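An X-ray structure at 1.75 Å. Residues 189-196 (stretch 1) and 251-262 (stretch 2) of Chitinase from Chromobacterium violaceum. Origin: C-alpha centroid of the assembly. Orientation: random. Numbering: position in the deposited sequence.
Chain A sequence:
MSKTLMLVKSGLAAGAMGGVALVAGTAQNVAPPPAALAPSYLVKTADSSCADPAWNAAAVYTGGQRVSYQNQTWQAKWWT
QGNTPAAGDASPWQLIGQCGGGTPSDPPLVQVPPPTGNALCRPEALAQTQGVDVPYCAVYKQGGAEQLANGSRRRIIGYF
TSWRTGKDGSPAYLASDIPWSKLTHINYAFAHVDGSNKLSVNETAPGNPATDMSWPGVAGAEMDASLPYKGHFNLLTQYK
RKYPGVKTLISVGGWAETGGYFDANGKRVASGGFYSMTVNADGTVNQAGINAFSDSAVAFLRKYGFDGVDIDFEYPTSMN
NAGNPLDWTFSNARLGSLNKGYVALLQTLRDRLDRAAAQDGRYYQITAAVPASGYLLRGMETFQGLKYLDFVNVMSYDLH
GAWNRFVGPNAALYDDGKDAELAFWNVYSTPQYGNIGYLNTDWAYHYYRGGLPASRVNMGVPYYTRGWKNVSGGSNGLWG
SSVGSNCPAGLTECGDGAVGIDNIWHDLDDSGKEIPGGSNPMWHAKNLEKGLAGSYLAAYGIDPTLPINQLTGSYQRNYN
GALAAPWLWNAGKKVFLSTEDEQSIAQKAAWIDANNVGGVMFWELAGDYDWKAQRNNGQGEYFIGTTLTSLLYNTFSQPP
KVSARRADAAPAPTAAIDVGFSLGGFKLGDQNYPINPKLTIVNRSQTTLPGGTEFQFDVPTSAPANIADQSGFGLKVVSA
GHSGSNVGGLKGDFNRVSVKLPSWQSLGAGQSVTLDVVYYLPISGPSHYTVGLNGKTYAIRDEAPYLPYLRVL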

# COMPACT_ATOMS: atom_id res chain seq x y z
N ALA A 189 -3.23 13.85 2.37
CA ALA A 189 -3.12 13.69 0.91
C ALA A 189 -3.49 14.98 0.18
O ALA A 189 -4.59 15.49 0.39
CB ALA A 189 -4.04 12.55 0.45
N PHE A 190 -2.63 15.53 -0.68
CA PHE A 190 -1.29 15.05 -1.03
C PHE A 190 -0.28 16.18 -1.10
O PHE A 190 -0.61 17.29 -1.54
CB PHE A 190 -1.26 14.39 -2.41
CG PHE A 190 -1.83 13.01 -2.45
CD1 PHE A 190 -1.16 11.96 -1.85
CD2 PHE A 190 -3.00 12.75 -3.15
CE1 PHE A 190 -1.67 10.68 -1.91
CE2 PHE A 190 -3.52 11.47 -3.22
CZ PHE A 190 -2.85 10.44 -2.60
N ALA A 191 0.97 15.89 -0.72
CA ALA A 191 2.09 16.70 -1.19
C ALA A 191 2.55 16.17 -2.55
O ALA A 191 2.15 15.07 -2.96
CB ALA A 191 3.24 16.68 -0.18
N HIS A 192 3.36 16.94 -3.25
CA HIS A 192 3.91 16.49 -4.52
C HIS A 192 5.40 16.82 -4.56
O HIS A 192 5.92 17.47 -3.66
CB HIS A 192 3.20 17.16 -5.70
CG HIS A 192 3.32 18.65 -5.72
ND1 HIS A 192 2.40 19.48 -5.13
CD2 HIS A 192 4.26 19.46 -6.27
CE1 HIS A 192 2.76 20.74 -5.30
NE2 HIS A 192 3.89 20.75 -6.00
N VAL A 193 6.07 16.33 -5.59
CA VAL A 193 7.46 16.67 -5.85
C VAL A 193 7.49 17.85 -6.80
O VAL A 193 6.99 17.75 -7.93
CB VAL A 193 8.21 15.48 -6.47
CG1 VAL A 193 9.67 15.87 -6.78
CG2 VAL A 193 8.15 14.29 -5.53
N ASP A 194 8.03 18.99 -6.37
CA ASP A 194 7.92 20.17 -7.21
C ASP A 194 9.07 20.25 -8.21
O ASP A 194 9.88 19.34 -8.32
CB ASP A 194 7.80 21.46 -6.36
CG ASP A 194 9.09 21.86 -5.63
OD1 ASP A 194 10.20 21.40 -5.96
OD2 ASP A 194 8.97 22.71 -4.72
N GLY A 195 9.10 21.34 -8.97
CA GLY A 195 10.08 21.53 -10.03
C GLY A 195 11.53 21.60 -9.57
O GLY A 195 12.45 21.50 -10.38
N SER A 196 11.73 21.79 -8.27
CA SER A 196 13.07 21.80 -7.71
C SER A 196 13.35 20.51 -6.94
O SER A 196 14.29 20.43 -6.14
CB SER A 196 13.24 23.01 -6.79
OG SER A 196 13.11 24.21 -7.53
N SER A 251 1.60 12.48 2.99
CA SER A 251 1.65 11.58 1.84
C SER A 251 2.06 12.35 0.59
O SER A 251 1.54 13.43 0.33
CB SER A 251 0.32 10.87 1.61
OG SER A 251 -0.05 10.13 2.75
N VAL A 252 2.97 11.77 -0.17
CA VAL A 252 3.53 12.45 -1.33
C VAL A 252 3.24 11.63 -2.59
O VAL A 252 3.59 10.46 -2.65
CB VAL A 252 5.05 12.65 -1.19
CG1 VAL A 252 5.59 13.55 -2.32
CG2 VAL A 252 5.39 13.22 0.19
N GLY A 253 2.60 12.25 -3.57
CA GLY A 253 2.33 11.57 -4.84
C GLY A 253 0.85 11.30 -5.09
O GLY A 253 0.05 12.23 -5.23
N GLY A 254 0.50 10.03 -5.15
CA GLY A 254 -0.84 9.63 -5.54
C GLY A 254 -0.93 9.49 -7.05
O GLY A 254 0.05 9.73 -7.75
N TRP A 255 -2.10 9.12 -7.55
CA TRP A 255 -2.26 8.82 -8.97
C TRP A 255 -2.04 10.06 -9.84
O TRP A 255 -1.34 10.00 -10.86
CB TRP A 255 -3.65 8.23 -9.24
CG TRP A 255 -3.87 7.72 -10.66
CD1 TRP A 255 -4.82 8.18 -11.55
CD2 TRP A 255 -3.16 6.67 -11.34
NE1 TRP A 255 -4.73 7.48 -12.73
CE2 TRP A 255 -3.73 6.56 -12.63
CE3 TRP A 255 -2.11 5.83 -10.99
CZ2 TRP A 255 -3.27 5.62 -13.56
CZ3 TRP A 255 -1.65 4.90 -11.92
CH2 TRP A 255 -2.23 4.81 -13.19
N ALA A 256 -2.60 11.19 -9.43
CA ALA A 256 -2.55 12.41 -10.24
C ALA A 256 -1.23 13.17 -10.11
O ALA A 256 -0.80 13.84 -11.06
CB ALA A 256 -3.72 13.35 -9.86
N GLU A 257 -0.60 13.11 -8.95
CA GLU A 257 0.59 13.94 -8.73
C GLU A 257 1.86 13.15 -8.43
O GLU A 257 2.81 13.68 -7.85
CB GLU A 257 0.32 14.95 -7.62
CG GLU A 257 -0.77 15.97 -8.00
CD GLU A 257 -0.86 17.14 -7.02
OE1 GLU A 257 -1.36 16.94 -5.90
OE2 GLU A 257 -0.44 18.26 -7.39
N THR A 258 1.90 11.90 -8.85
CA THR A 258 3.17 11.17 -8.85
C THR A 258 4.12 11.77 -9.89
O THR A 258 5.32 11.89 -9.64
CB THR A 258 2.96 9.67 -9.13
OG1 THR A 258 2.57 9.02 -7.90
CG2 THR A 258 4.23 9.02 -9.65
N GLY A 259 3.58 12.16 -11.04
CA GLY A 259 4.42 12.61 -12.14
C GLY A 259 4.26 14.06 -12.55
O GLY A 259 4.70 14.46 -13.62
N GLY A 260 3.65 14.86 -11.69
CA GLY A 260 3.42 16.26 -12.00
C GLY A 260 2.69 16.92 -10.85
O GLY A 260 2.58 16.34 -9.78
N TYR A 261 2.18 18.12 -11.08
CA TYR A 261 1.46 18.84 -10.03
C TYR A 261 0.50 19.84 -10.66
O TYR A 261 0.68 20.24 -11.81
CB TYR A 261 2.43 19.55 -9.08
CG TYR A 261 3.43 20.47 -9.76
CD1 TYR A 261 3.12 21.79 -10.05
CD2 TYR A 261 4.70 20.00 -10.10
CE1 TYR A 261 4.03 22.62 -10.66
CE2 TYR A 261 5.61 20.82 -10.71
CZ TYR A 261 5.28 22.13 -10.99
OH TYR A 261 6.21 22.93 -11.60
N PHE A 262 -0.52 20.23 -9.90
CA PHE A 262 -1.52 21.15 -10.42
C PHE A 262 -1.13 22.59 -10.17
O PHE A 262 -0.55 22.90 -9.13
CB PHE A 262 -2.88 20.84 -9.80
CG PHE A 262 -3.44 19.52 -10.23
CD1 PHE A 262 -4.06 19.40 -11.46
CD2 PHE A 262 -3.33 18.41 -9.42
CE1 PHE A 262 -4.56 18.18 -11.88
CE2 PHE A 262 -3.83 17.18 -9.83
CZ PHE A 262 -4.45 17.07 -11.06
O HOH W 1 0.13 18.67 -3.94
O HOH W 2 5.01 15.43 -8.23
O HOH W 3 4.99 13.66 -6.50

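The peptide bond between Ala189 and Phe190 is cis, and the aromatic ring that follows it packs on the backbone of two glycines, Gly253 and Gly254. Phe190 (chi1 m) lays one face over Gly253 O, which lies 3.4 Å from Phe190 CG, and over Gly254 CA, which lies 3.7 Å from Phe190 CZ. The Gly254 CA sits 4.0 Å from the centroid of the Phe190 ring and 23° off its normal, a CH-pi contact. A CB on Gly254 would point toward the ring and fall 2.6 Å from Phe190 CE2, a clash. Independently of the ring, the backbone angles of Gly253 and Gly254 both call for glycine, because a CB on either would be jammed against the preceding carbonyl oxygen.

Just beyond the cis peptide, the two strands pair over a short parallel register centred on Ala191 and Val252, whose CA atoms are 4.5 Å apart. Ala191 supplies both hydrogen bonds: Ala191 N donates to Ser251 O (2.7 Å, 157°) and Ala191 O accepts from Gly253 N (2.9 Å, 165°). One residue thus reaches the neighbours of its partner on both sides, the usual parallel pattern. Each carbonyl oxygen also receives a CA-H contact, Phe190 CA to Ser251 O at 3.5 Å and Val252 CA to Ala191 O at 3.4 Å. The strand axes diverge by 52°, and no direct backbone hydrogen bond joins the stretches beyond this register. The side chains of Ala191 and Val252 share one face of the sheet, with Ala191 CB 4.1 Å from Val252 CG2; Val252 CG1 also lies 4.2 Å from Val193 CG2.

Water links the strand to Glu257 at three points. The single N-H of Val193 faces waters 2 and 3, both 3.0 Å from Val193 N; water 3 donates to Glu257 O at 2.6 Å, and water 2 lies 2.8 Å from Glu257 O, so the backbones are bridged without touching. Water 1 donates to Phe190 O (2.9 Å) and to Glu257 OE1 (3.0 Å) and is hydrogen-bonded to His192 ND1 (2.7 Å), tying the Glu257 side chain to the strand. The direct approach of His192 ND1 to Glu257 OE2 is longer, 3.8 Å. Glu257 points its CA-to-CB bond toward the strand, while OE2 accepts a hydrogen bond from Phe262 N (3.2 Å, 152°) within its own stretch.

The second aromatic contact joins His192 and Tyr261, both with chi1 p. Tyr261 CB lies over one face of the imidazole, 3.4 Å from His192 CD2 and 3.5 Å from the ring centroid, only 18° off the normal. The two ring planes are near parallel, at 21°, but their centroids are 5.0 Å apart and slid sideways, so the rings barely overlap; the methylene makes the closer approach. The phenol ring extends along the chain beyond His192, with Tyr261 CE2 reaching Gly195 N at 3.9 Å. There Ser196 N donates to Asp194 OD1 (2.8 Å), bracing the turn.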